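Local coordinates for D-aminoacid aminotransferase-like PLP-dependent enzyme (Haemophilus somnus, PDB 3CEB), which carries covalently bound pyridoxal phosphate, belongs to the class IV aminotransferase family and is possibly a 4-amino-4-deoxychorismate lyase, at residues E9-E14 against S22-R27; D96-S101 against I125-K130; Q146-D151 against R172-E177. One frame throughout, in Å; residues are numbered along the deposited sequence.

Contact 1 of 3, residues E9-E14 against S22-R27; sequences ETILIE and SYHQQR. With SO4 (sulfate ion), chain C.
Strand 7-14 and helix 21-35 meet close to the cofactor phosphate in this class IV aminotransferase fold, where the carboxylate of Glu9 reaches from the strand to two helix residues one turn apart, His24 and Arg27. Arg27 grips it side-on with two nitrogens in a salt bridge: NE lies 2.7 Å from Glu9 OE2, on the syn lone pair of that oxygen, while Arg27 NH2 comes to Glu9 OE1 at 2.7 Å from above the carboxylate plane. The two flat groups are therefore twisted against each other, by 46°, instead of lying coplanar. Glu9 OE1 also takes the N-H of His24, ND1 to OE1 2.7 Å and almost straight at 175°, with the oxygen in the ring plane. Two donors thus hold OE1, and the bend of the Glu9 chain at chi2 (-71°) brings CD round toward the helix. The ring of His24 is pinned on another side by Ile11, whose CG1 sits 3.8 Å from the ring centroid, over the middle of one face in a CH-pi contact. Its far nitrogen, NE2, is linked through one water to Leu12 N, so both ring nitrogens have polar partners; a second water joins Thr10 O to Arg27 NH2. At the start of the helical segment, Ser22 N and OG hold a sulfate, probably from the crystallisation liquor. Arg27 NH2 also makes a weak hydrogen bond to the phosphate oxygen OP2 of the modified lysine at position 103, which would make Glu9 a second-shell residue that probably helps position Arg27 beside the cofactor phosphate. Helix 158-165 covers His24 and Arg27 through Thr158, while strand 63-70 pairs with Glu9, Ile11 and Ile13 along the sheet.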
# COMPACT_ATOMS: atom_id res chain seq x y z
N GLU A 9 -4.88 1.76 7.62
CA GLU A 9 -4.11 2.68 6.79
C GLU A 9 -2.71 2.76 7.41
O GLU A 9 -2.57 2.73 8.63
CB GLU A 9 -4.77 4.06 6.76
CG GLU A 9 -6.03 4.14 5.89
CD GLU A 9 -5.74 4.07 4.39
OE1 GLU A 9 -4.66 4.53 3.98
OE2 GLU A 9 -6.59 3.52 3.62
N THR A 10 -1.68 2.82 6.59
CA THR A 10 -0.32 2.97 7.09
C THR A 10 0.21 4.28 6.56
O THR A 10 0.32 4.47 5.35
CB THR A 10 0.54 1.81 6.61
OG1 THR A 10 -0.07 0.60 7.05
CG2 THR A 10 1.94 1.86 7.17
N ILE A 11 0.53 5.18 7.48
CA ILE A 11 0.97 6.50 7.14
C ILE A 11 2.42 6.73 7.52
O ILE A 11 2.88 6.36 8.60
CB ILE A 11 0.09 7.52 7.85
CG1 ILE A 11 -1.37 7.34 7.38
CG2 ILE A 11 0.64 8.95 7.62
CD1 ILE A 11 -2.39 7.82 8.38
N LEU A 12 3.14 7.35 6.60
CA LEU A 12 4.54 7.67 6.82
C LEU A 12 4.68 9.08 7.39
O LEU A 12 3.98 9.99 6.97
CB LEU A 12 5.29 7.56 5.49
CG LEU A 12 6.74 8.01 5.39
CD1 LEU A 12 7.64 7.20 6.30
CD2 LEU A 12 7.20 7.92 3.91
N ILE A 13 5.51 9.21 8.40
CA ILE A 13 6.01 10.49 8.83
C ILE A 13 7.44 10.54 8.32
O ILE A 13 8.24 9.65 8.59
CB ILE A 13 6.04 10.66 10.35
CG1 ILE A 13 4.68 10.24 10.98
CG2 ILE A 13 6.42 12.07 10.70
CD1 ILE A 13 3.46 10.83 10.40
N GLU A 14 7.76 11.55 7.55
CA GLU A 14 9.12 11.68 7.01
C GLU A 14 9.55 13.10 7.05
O GLU A 14 8.84 13.97 6.59
CB GLU A 14 9.16 11.17 5.56
CG GLU A 14 10.42 11.54 4.80
CD GLU A 14 10.38 10.98 3.41
OE1 GLU A 14 9.30 10.99 2.78
OE2 GLU A 14 11.42 10.51 2.92
N SER A 22 -3.97 13.35 2.30
CA SER A 22 -5.29 13.40 1.71
C SER A 22 -5.60 12.15 0.91
O SER A 22 -6.76 11.83 0.66
CB SER A 22 -5.48 14.61 0.84
OG SER A 22 -4.58 14.56 -0.19
N TYR A 23 -4.55 11.44 0.52
CA TYR A 23 -4.73 10.22 -0.29
C TYR A 23 -5.23 9.13 0.62
O TYR A 23 -6.06 8.29 0.24
CB TYR A 23 -3.46 9.79 -1.01
CG TYR A 23 -3.13 10.68 -2.17
CD1 TYR A 23 -2.34 11.82 -2.02
CD2 TYR A 23 -3.62 10.41 -3.42
CE1 TYR A 23 -2.04 12.64 -3.11
CE2 TYR A 23 -3.33 11.23 -4.50
CZ TYR A 23 -2.55 12.35 -4.33
OH TYR A 23 -2.29 13.15 -5.43
N HIS A 24 -4.76 9.21 1.85
CA HIS A 24 -5.14 8.24 2.82
C HIS A 24 -6.58 8.51 3.22
O HIS A 24 -7.38 7.59 3.36
CB HIS A 24 -4.21 8.29 4.02
CG HIS A 24 -2.86 7.67 3.79
ND1 HIS A 24 -2.67 6.30 3.76
CD2 HIS A 24 -1.63 8.22 3.62
CE1 HIS A 24 -1.39 6.04 3.56
NE2 HIS A 24 -0.74 7.19 3.45
N GLN A 25 -6.91 9.77 3.41
CA GLN A 25 -8.28 10.13 3.79
C GLN A 25 -9.25 9.65 2.70
O GLN A 25 -10.31 9.16 3.03
CB GLN A 25 -8.43 11.65 3.99
CG GLN A 25 -9.85 12.12 4.48
CD GLN A 25 -10.09 11.77 5.93
OE1 GLN A 25 -9.14 11.78 6.74
NE2 GLN A 25 -11.37 11.45 6.28
N GLN A 26 -8.87 9.76 1.42
CA GLN A 26 -9.79 9.41 0.34
C GLN A 26 -10.11 7.94 0.35
O GLN A 26 -11.28 7.57 0.22
CB GLN A 26 -9.28 9.69 -1.08
CG GLN A 26 -9.10 11.11 -1.43
CD GLN A 26 -8.71 11.28 -2.93
OE1 GLN A 26 -7.64 11.85 -3.26
NE2 GLN A 26 -9.58 10.78 -3.83
N ARG A 27 -9.05 7.13 0.47
CA ARG A 27 -9.19 5.67 0.46
C ARG A 27 -9.96 5.24 1.67
O ARG A 27 -10.83 4.37 1.61
CB ARG A 27 -7.83 4.95 0.44
CG ARG A 27 -7.98 3.45 0.35
CD ARG A 27 -6.72 2.70 0.11
NE ARG A 27 -5.76 2.92 1.17
CZ ARG A 27 -4.50 2.49 1.14
NH1 ARG A 27 -4.04 1.80 0.11
NH2 ARG A 27 -3.69 2.78 2.17
S SO4 C . -1.42 15.67 0.96
O1 SO4 C . -1.74 16.96 0.32
O2 SO4 C . 0.04 15.59 1.25
O3 SO4 C . -1.84 14.56 0.09
O4 SO4 C . -2.16 15.59 2.22
O HOH W 1 -0.81 2.81 3.42
O HOH W 2 1.81 8.09 4.01

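Contact 2 of 3, residues D96-S101 against I125-K130. With SO4 (sulfate ion), chain E.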
# COMPACT_ATOMS: atom_id res chain seq x y z
N ASP A 96 -5.13 -17.03 -8.54
CA ASP A 96 -6.25 -16.52 -9.34
C ASP A 96 -7.47 -16.09 -8.53
O ASP A 96 -8.40 -15.51 -9.07
CB ASP A 96 -6.72 -17.59 -10.31
CG ASP A 96 -5.76 -17.80 -11.45
OD1 ASP A 96 -4.88 -16.96 -11.65
OD2 ASP A 96 -5.92 -18.80 -12.17
N HIS A 97 -7.48 -16.43 -7.26
CA HIS A 97 -8.63 -16.11 -6.43
C HIS A 97 -8.19 -15.46 -5.18
O HIS A 97 -7.94 -16.15 -4.19
CB HIS A 97 -9.40 -17.36 -6.08
CG HIS A 97 -10.05 -18.01 -7.26
ND1 HIS A 97 -10.73 -17.28 -8.22
CD2 HIS A 97 -10.11 -19.31 -7.65
CE1 HIS A 97 -11.18 -18.10 -9.15
NE2 HIS A 97 -10.83 -19.34 -8.82
N ILE A 98 -8.08 -14.14 -5.24
CA ILE A 98 -7.67 -13.33 -4.12
C ILE A 98 -8.30 -11.96 -4.29
O ILE A 98 -8.20 -11.38 -5.36
CB ILE A 98 -6.13 -13.23 -4.04
CG1 ILE A 98 -5.70 -12.21 -2.97
CG2 ILE A 98 -5.54 -12.84 -5.37
CD1 ILE A 98 -4.20 -12.16 -2.69
N ASP A 99 -9.02 -11.48 -3.28
CA ASP A 99 -9.58 -10.13 -3.29
C ASP A 99 -8.90 -9.38 -2.19
O ASP A 99 -9.04 -9.71 -1.02
CB ASP A 99 -11.10 -10.12 -3.05
CG ASP A 99 -11.70 -8.65 -2.73
OD1 ASP A 99 -11.05 -7.60 -2.72
OD2 ASP A 99 -12.90 -8.53 -2.47
N TYR A 100 -8.12 -8.39 -2.57
CA TYR A 100 -7.55 -7.48 -1.61
C TYR A 100 -7.80 -6.04 -2.13
O TYR A 100 -6.89 -5.22 -2.20
CB TYR A 100 -6.05 -7.76 -1.37
CG TYR A 100 -5.56 -7.21 -0.03
CD1 TYR A 100 -5.90 -7.83 1.19
CD2 TYR A 100 -4.78 -6.07 0.03
CE1 TYR A 100 -5.49 -7.32 2.41
CE2 TYR A 100 -4.33 -5.54 1.28
CZ TYR A 100 -4.71 -6.17 2.45
OH TYR A 100 -4.27 -5.64 3.63
N SER A 101 -9.04 -5.77 -2.51
CA SER A 101 -9.36 -4.48 -3.12
C SER A 101 -9.50 -3.35 -2.09
O SER A 101 -9.61 -2.17 -2.44
CB SER A 101 -10.60 -4.58 -3.97
OG SER A 101 -11.71 -4.83 -3.17
N ILE A 125 2.39 -11.11 -7.33
CA ILE A 125 1.18 -11.91 -7.48
C ILE A 125 0.60 -11.83 -8.89
O ILE A 125 0.18 -10.76 -9.37
CB ILE A 125 0.12 -11.48 -6.46
CG1 ILE A 125 0.66 -11.67 -5.02
CG2 ILE A 125 -1.15 -12.30 -6.66
CD1 ILE A 125 -0.10 -10.94 -3.98
N ILE A 126 0.58 -12.99 -9.53
CA ILE A 126 0.03 -13.15 -10.84
C ILE A 126 -1.37 -13.71 -10.69
O ILE A 126 -1.56 -14.87 -10.31
CB ILE A 126 0.88 -14.12 -11.68
CG1 ILE A 126 2.34 -13.67 -11.61
CG2 ILE A 126 0.38 -14.17 -13.10
CD1 ILE A 126 2.49 -12.22 -11.96
N ARG A 127 -2.34 -12.87 -11.02
CA ARG A 127 -3.75 -13.19 -10.90
C ARG A 127 -4.42 -13.09 -12.26
O ARG A 127 -4.49 -12.01 -12.86
CB ARG A 127 -4.40 -12.21 -9.93
CG ARG A 127 -5.90 -12.39 -9.71
CD ARG A 127 -6.52 -11.21 -8.97
NE ARG A 127 -7.95 -11.41 -8.79
CZ ARG A 127 -8.87 -11.15 -9.71
NH1 ARG A 127 -8.52 -10.62 -10.86
NH2 ARG A 127 -10.15 -11.38 -9.48
N GLN A 128 -4.92 -14.23 -12.73
CA GLN A 128 -5.68 -14.28 -13.96
C GLN A 128 -4.87 -13.66 -15.08
O GLN A 128 -5.36 -12.82 -15.81
CB GLN A 128 -7.02 -13.56 -13.76
CG GLN A 128 -8.01 -14.45 -13.00
CD GLN A 128 -9.32 -13.77 -12.57
OE1 GLN A 128 -9.95 -13.05 -13.35
NE2 GLN A 128 -9.74 -14.04 -11.33
N GLY A 129 -3.60 -14.07 -15.12
CA GLY A 129 -2.65 -13.76 -16.20
C GLY A 129 -1.95 -12.41 -16.05
O GLY A 129 -1.05 -12.06 -16.83
N LYS A 130 -2.36 -11.66 -15.04
CA LYS A 130 -1.88 -10.30 -14.91
C LYS A 130 -0.99 -10.12 -13.69
O LYS A 130 -1.17 -10.79 -12.66
CB LYS A 130 -3.08 -9.32 -14.95
CG LYS A 130 -4.08 -9.69 -16.05
CD LYS A 130 -4.98 -8.61 -16.56
CE LYS A 130 -6.37 -9.24 -16.90
S SO4 E . -5.85 -20.14 -7.07
O1 SO4 E . -6.20 -18.94 -6.30
O2 SO4 E . -4.93 -19.84 -8.17
O3 SO4 E . -7.13 -20.64 -7.62
O4 SO4 E . -5.18 -21.09 -6.17
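Asp96, Ile98 and Arg127 bury the most surface here, and Gln128 supplies the side-chain amide that ties the loop to the turn. Asp96 is bonded twice by Gln128. The backbone N of Gln128 reaches Asp96 OD1 at 2.9 Å, arriving from above the carboxylate plane, and the side-chain NE2 of Gln128 meets Asp96 O at 3.0 Å, within the carbonyl plane and within its own amide plane. CG of Asp96 lies anti to its carbonyl carbon (chi1 -73°), a position from which OD1 meets Gln128 N. Arg127, extended from CG to NE, passes Ile98 at a slant, with Ile98 CG2 4.1 Å from Arg127 CD. Arg127 NE gives a weak hydrogen bond to Ile98 O, 3.4 Å long and 143° at the hydrogen. The amide NE2 of Gln128 lies over one face of the Arg127 guanidinium, displaced toward the rim. Deeper in, Ile98 CD1 and Ile125 CD1 come within 4.5 Å, and Leu110 of helix 108-114 packs on both isoleucines. On the loop itself, Asp96 N and His97 N hold a sulfate ion, probably from the crystallisation liquor. Strand 122-127, parallel to strand 90-94, ends in a type I' turn from Arg127 to Lys130 and doubles back into strand 130-131: this is a tight two-residue beta hairpin, clasped on its turn by the loop that leaves the neighbouring strand.

Contact 3 of 3, residues Q146-D151 against R172-E177; sequences QWITPD and REIFFE
Ile148 lies across Arg172: its CG1 sits over one face of the guanidinium, offset toward the rim and 3.6 Å from Arg172 NH1, while its CG2 touches Arg172 CB, also at 3.6 Å. The Arg172 chain, bent at chi2 and chi3, leads its guanidinium out to Ile148 CG1. Beneath these side chains the backbones pair in parallel at Pro150 and Arg172. Arg172 N donates to Thr149 O at 2.9 Å, nearly in line with the carbonyl, whereas Asp151 N reaches Arg172 O at 2.9 Å from well above the carbonyl plane. The CA of Pro150, 3.2 Å from Arg172 O, adds a CA-H...O contact between the two bonds. Ile174 adds the apolar contact, its CD1 set 3.9 Å from both Ile148 CG2 and Pro150 CD. One water bridges Asp151 OD1 and Ile174 N, joining the strand end to the departing loop. In the fold, strand 170-172 is one of the two outermost strands of its sheet within this chain, beside strand 146-150, whose other neighbour is strand 138-143; Phe141 from that strand packs on Ile174, which also meets Val131 of strand 130-131.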
# COMPACT_ATOMS: atom_id res chain seq x y z
N GLN A 146 11.14 5.24 -18.09
CA GLN A 146 9.84 5.41 -17.44
C GLN A 146 9.57 4.29 -16.50
O GLN A 146 10.15 3.23 -16.64
CB GLN A 146 8.72 5.42 -18.49
CG GLN A 146 8.53 6.76 -19.11
CD GLN A 146 7.66 6.76 -20.39
OE1 GLN A 146 7.55 5.74 -21.07
NE2 GLN A 146 7.06 7.91 -20.71
N TRP A 147 8.67 4.54 -15.56
CA TRP A 147 8.18 3.52 -14.66
C TRP A 147 6.71 3.26 -14.92
O TRP A 147 5.88 4.16 -14.85
CB TRP A 147 8.35 3.93 -13.21
CG TRP A 147 9.75 3.96 -12.70
CD1 TRP A 147 10.53 5.06 -12.53
CD2 TRP A 147 10.53 2.86 -12.26
NE1 TRP A 147 11.75 4.71 -12.02
CE2 TRP A 147 11.77 3.36 -11.84
CE3 TRP A 147 10.30 1.50 -12.16
CZ2 TRP A 147 12.79 2.55 -11.36
CZ3 TRP A 147 11.30 0.69 -11.68
CH2 TRP A 147 12.54 1.22 -11.29
N ILE A 148 6.40 2.01 -15.22
CA ILE A 148 5.06 1.55 -15.54
C ILE A 148 4.52 0.72 -14.39
O ILE A 148 5.21 -0.11 -13.82
CB ILE A 148 5.05 0.68 -16.84
CG1 ILE A 148 5.39 1.50 -18.08
CG2 ILE A 148 3.67 0.04 -17.08
CD1 ILE A 148 6.62 2.24 -17.98
N THR A 149 3.26 0.96 -14.03
CA THR A 149 2.61 0.16 -12.99
C THR A 149 1.35 -0.46 -13.59
O THR A 149 0.75 0.14 -14.47
CB THR A 149 2.29 1.03 -11.74
OG1 THR A 149 1.96 0.20 -10.64
CG2 THR A 149 1.15 2.05 -12.01
N PRO A 150 0.92 -1.64 -13.09
CA PRO A 150 -0.27 -2.33 -13.58
C PRO A 150 -1.54 -1.54 -13.43
O PRO A 150 -1.82 -1.02 -12.34
CB PRO A 150 -0.34 -3.55 -12.67
CG PRO A 150 1.03 -3.75 -12.22
CD PRO A 150 1.66 -2.46 -12.11
N ASP A 151 -2.32 -1.42 -14.50
CA ASP A 151 -3.57 -0.66 -14.40
C ASP A 151 -4.59 -1.39 -13.53
O ASP A 151 -5.49 -0.74 -13.04
CB ASP A 151 -4.19 -0.19 -15.76
CG ASP A 151 -4.68 -1.33 -16.62
OD1 ASP A 151 -4.33 -2.49 -16.28
OD2 ASP A 151 -5.38 -1.09 -17.63
N ARG A 172 -0.55 0.84 -16.92
CA ARG A 172 -0.72 0.01 -18.10
C ARG A 172 -1.03 -1.43 -17.76
O ARG A 172 -0.57 -1.97 -16.77
CB ARG A 172 0.55 -0.03 -18.95
CG ARG A 172 0.97 1.27 -19.59
CD ARG A 172 1.45 0.90 -20.98
NE ARG A 172 2.58 1.67 -21.51
CZ ARG A 172 3.84 1.22 -21.58
NH1 ARG A 172 4.18 0.01 -21.12
NH2 ARG A 172 4.78 1.98 -22.10
N GLU A 173 -1.75 -2.08 -18.66
CA GLU A 173 -2.07 -3.47 -18.47
C GLU A 173 -0.79 -4.30 -18.64
O GLU A 173 -0.12 -4.19 -19.65
CB GLU A 173 -3.17 -3.92 -19.44
CG GLU A 173 -3.53 -5.34 -19.21
CD GLU A 173 -4.85 -5.76 -19.81
OE1 GLU A 173 -5.26 -5.15 -20.81
OE2 GLU A 173 -5.46 -6.72 -19.27
N ILE A 174 -0.44 -5.11 -17.65
CA ILE A 174 0.79 -5.91 -17.71
C ILE A 174 0.53 -7.37 -17.51
O ILE A 174 0.27 -7.83 -16.41
CB ILE A 174 1.80 -5.51 -16.62
CG1 ILE A 174 2.21 -4.04 -16.74
CG2 ILE A 174 3.04 -6.39 -16.70
CD1 ILE A 174 3.12 -3.54 -15.57
N PHE A 175 0.61 -8.12 -18.58
CA PHE A 175 0.44 -9.57 -18.50
C PHE A 175 1.72 -10.14 -18.04
O PHE A 175 2.76 -9.52 -18.21
CB PHE A 175 0.07 -10.20 -19.83
CG PHE A 175 -1.29 -9.81 -20.31
CD1 PHE A 175 -1.47 -8.66 -21.05
CD2 PHE A 175 -2.39 -10.58 -20.01
CE1 PHE A 175 -2.74 -8.29 -21.48
CE2 PHE A 175 -3.65 -10.21 -20.46
CZ PHE A 175 -3.83 -9.06 -21.17
N PHE A 176 1.65 -11.32 -17.45
CA PHE A 176 2.84 -12.00 -16.98
C PHE A 176 3.85 -12.18 -18.10
O PHE A 176 5.07 -12.08 -17.91
CB PHE A 176 2.44 -13.34 -16.43
CG PHE A 176 3.60 -14.12 -15.92
CD1 PHE A 176 4.38 -13.60 -14.88
CD2 PHE A 176 3.94 -15.34 -16.49
CE1 PHE A 176 5.48 -14.30 -14.41
CE2 PHE A 176 5.02 -16.04 -16.03
CZ PHE A 176 5.79 -15.54 -14.98
N GLU A 177 3.34 -12.40 -19.29
CA GLU A 177 4.19 -12.60 -20.45
C GLU A 177 4.99 -11.35 -20.77
O GLU A 177 5.98 -11.37 -21.51
CB GLU A 177 3.32 -12.93 -21.64
CG GLU A 177 2.42 -14.09 -21.41
CD GLU A 177 3.14 -15.36 -21.72
OE1 GLU A 177 4.40 -15.36 -21.61
OE2 GLU A 177 2.46 -16.35 -22.11
O HOH W 3 -2.61 -4.85 -15.45

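The contacts follow one another along the chain, and contact 1 stands apart: its centre is about 24 Å from those of contacts 2 and 3, on the opposite side of the chain's centre. Contacts 2 and 3 are neighbours, with centres about 14 Å apart, and they touch. Gly129 O of the hairpin turn lies 2.9 Å from Phe176 N, a probable hydrogen bond, and Ile126 CD1 packs on Phe176 CD1 at 3.7 Å, so the 172-177 loop joins the two small mixed sheets. Contact 1 lies beside the cofactor, Arg27 NH2 making a weak hydrogen bond to its phosphate. The loop of contact 2 leads into the modified lysine at position 103, while contact 3 is structural packing.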